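Local coordinates for protein ORF59 (Human herpesvirus 8, PDB 3HSL) that serves as the accessory subunit of the viral DNA polymerase in lytic replication, raising its processivity, probably by sliding on the DNA and keeping the polymerase on the template, at residues 257-260 with 261-265. Residues are numbered along the deposited sequence; the frame is centred on the assembly and turned at random.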
ATOM      1  N   LEU A 257     -22.192   8.203  10.676  1.00 23.01           N
ATOM      2  CA  LEU A 257     -22.446   9.631  10.593  1.00 22.27           C
ATOM      3  C   LEU A 257     -21.153  10.433  10.569  1.00 21.85           C
ATOM      4  O   LEU A 257     -20.994  11.294   9.716  1.00 21.61           O
ATOM      5  CB  LEU A 257     -23.400  10.088  11.703  1.00 22.26           C
ATOM      6  CG  LEU A 257     -23.837  11.563  11.756  1.00 22.31           C
ATOM      7  CD1 LEU A 257     -24.413  12.062  10.432  1.00 22.88           C
ATOM      8  CD2 LEU A 257     -24.837  11.785  12.863  1.00 21.39           C
ATOM      9  N   ILE A 258     -20.245  10.146  11.501  1.00 21.70           N
ATOM     10  CA  ILE A 258     -18.951  10.817  11.585  1.00 21.69           C
ATOM     11  C   ILE A 258     -18.246  10.705  10.216  1.00 21.48           C
ATOM     12  O   ILE A 258     -17.965  11.701   9.559  1.00 21.36           O
ATOM     13  CB  ILE A 258     -18.025  10.145  12.644  1.00 22.03           C
ATOM     14  CG1 ILE A 258     -18.689   9.992  14.035  1.00 23.22           C
ATOM     15  CG2 ILE A 258     -16.678  10.887  12.745  1.00 21.68           C
ATOM     16  CD1 ILE A 258     -18.888  11.269  14.839  1.00 23.09           C
ATOM     17  N   ALA A 259     -17.969   9.476   9.797  1.00 21.27           N
ATOM     18  CA  ALA A 259     -17.306   9.218   8.530  1.00 21.08           C
ATOM     19  C   ALA A 259     -18.053   9.880   7.366  1.00 21.14           C
ATOM     20  O   ALA A 259     -17.445  10.488   6.483  1.00 20.75           O
ATOM     21  CB  ALA A 259     -17.206   7.730   8.311  1.00 20.84           C
ATOM     22  N   ALA A 260     -19.378   9.762   7.366  1.00 21.05           N
ATOM     23  CA  ALA A 260     -20.159  10.352   6.306  1.00 20.79           C
ATOM     24  C   ALA A 260     -19.833  11.842   6.227  1.00 21.06           C
ATOM     25  O   ALA A 260     -19.431  12.322   5.169  1.00 21.68           O
ATOM     26  CB  ALA A 260     -21.624  10.113   6.519  1.00 20.43           C
ATOM     27  N   LEU A 261     -19.997  12.561   7.339  1.00 20.85           N
ATOM     28  CA  LEU A 261     -19.715  13.999   7.394  1.00 20.70           C
ATOM     29  C   LEU A 261     -18.264  14.367   7.113  1.00 21.94           C
ATOM     30  O   LEU A 261     -17.974  15.470   6.668  1.00 22.53           O
ATOM     31  CB  LEU A 261     -20.104  14.573   8.745  1.00 19.76           C
ATOM     32  CG  LEU A 261     -21.571  14.604   9.167  1.00 18.53           C
ATOM     33  CD1 LEU A 261     -21.622  15.082  10.603  1.00 16.97           C
ATOM     34  CD2 LEU A 261     -22.459  15.472   8.242  1.00 16.03           C
ATOM     35  N   ARG A 262     -17.354  13.442   7.375  1.00 22.85           N
ATOM     36  CA  ARG A 262     -15.950  13.686   7.168  1.00 23.69           C
ATOM     37  C   ARG A 262     -15.558  13.411   5.717  1.00 23.87           C
ATOM     38  O   ARG A 262     -14.730  14.121   5.156  1.00 23.97           O
ATOM     39  CB  ARG A 262     -15.170  12.919   8.236  1.00 24.66           C
ATOM     40  CG  ARG A 262     -13.657  13.091   8.246  1.00 30.35           C
ATOM     41  CD  ARG A 262     -13.177  13.177   9.739  1.00 34.23           C
ATOM     42  NE  ARG A 262     -13.438  12.009  10.589  1.00 36.60           N
ATOM     43  CZ  ARG A 262     -12.500  11.174  11.053  1.00 38.21           C
ATOM     44  NH1 ARG A 262     -11.205  11.358  10.766  1.00 37.28           N
ATOM     45  NH2 ARG A 262     -12.865  10.147  11.816  1.00 38.60           N
ATOM     46  N   LEU A 263     -16.166  12.383   5.121  1.00 23.97           N
ATOM     47  CA  LEU A 263     -15.932  11.981   3.729  1.00 23.61           C
ATOM     48  C   LEU A 263     -16.513  12.955   2.699  1.00 22.87           C
ATOM     49  O   LEU A 263     -15.938  13.150   1.627  1.00 21.83           O
ATOM     50  CB  LEU A 263     -16.474  10.554   3.478  1.00 23.82           C
ATOM     51  CG  LEU A 263     -15.701   9.366   4.099  1.00 25.14           C
ATOM     52  CD1 LEU A 263     -16.511   8.047   4.259  1.00 24.28           C
ATOM     53  CD2 LEU A 263     -14.345   9.107   3.407  1.00 24.58           C
ATOM     54  N   CYS A 264     -17.647  13.558   3.027  1.00 23.13           N
ATOM     55  CA  CYS A 264     -18.292  14.502   2.120  1.00 24.10           C
ATOM     56  C   CYS A 264     -17.809  15.958   2.269  1.00 24.93           C
ATOM     57  O   CYS A 264     -18.329  16.863   1.609  1.00 24.91           O
ATOM     58  CB  CYS A 264     -19.792  14.412   2.264  1.00 24.02           C
ATOM     59  SG  CYS A 264     -20.344  12.763   1.934  1.00 25.77           S
ATOM     60  N   LYS A 265     -16.819  16.166   3.136  1.00 25.58           N
ATOM     61  CA  LYS A 265     -16.225  17.465   3.355  1.00 26.44           C
ATOM     62  C   LYS A 265     -14.883  17.373   2.622  1.00 26.99           C
ATOM     63  O   LYS A 265     -13.865  16.979   3.217  1.00 27.27           O
ATOM     64  CB  LYS A 265     -16.016  17.712   4.857  1.00 26.97           C
ATOM     65  CG  LYS A 265     -15.419  19.084   5.273  1.00 28.05           C
ATOM     66  CD  LYS A 265     -16.383  20.247   4.979  1.00 30.05           C
ATOM     67  CE  LYS A 265     -15.912  21.607   5.515  1.00 29.83           C
ATOM     68  NZ  LYS A 265     -14.669  22.074   4.856  1.00 31.17           N
TER
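L257 and L261, one turn apart on helix 254-263, run alongside each other in the same direction, CD1 of L257 resting 4.0 Å from CG of L261. In L257 CG stands anti to the backbone N (chi1 -178°), carried along the helix toward L261, and chi2 turns CD1, not CD2, to it. Both leucines touch L185 of helix 175-186, while L257 reaches L302 of strand 296-302 and L261 reaches P272 and L274 of strand 270-276. The next pair round the helix crosses at a slant: the guanidinium of R262 brings its NE/NH2 edge to I258, with NH2 4.0 Å from CG2 and the methyl near the guanidinium plane. Bends at chi2 and chi3 turn the group back along the helix to reach it. The helix, the last of the chain, packs against strands in the processivity fold of herpesvirus polymerase accessory subunits. On a further side, CB of A259 meets CD1 of L263 at 4.1 Å, and both side chains touch V57. The main chain keeps this i to i+4 spacing: L261 N donates almost straight to L257 O (2.9 Å, 178°), and C264 N, just past the helix, still bonds to A260 O at 3.0 Å.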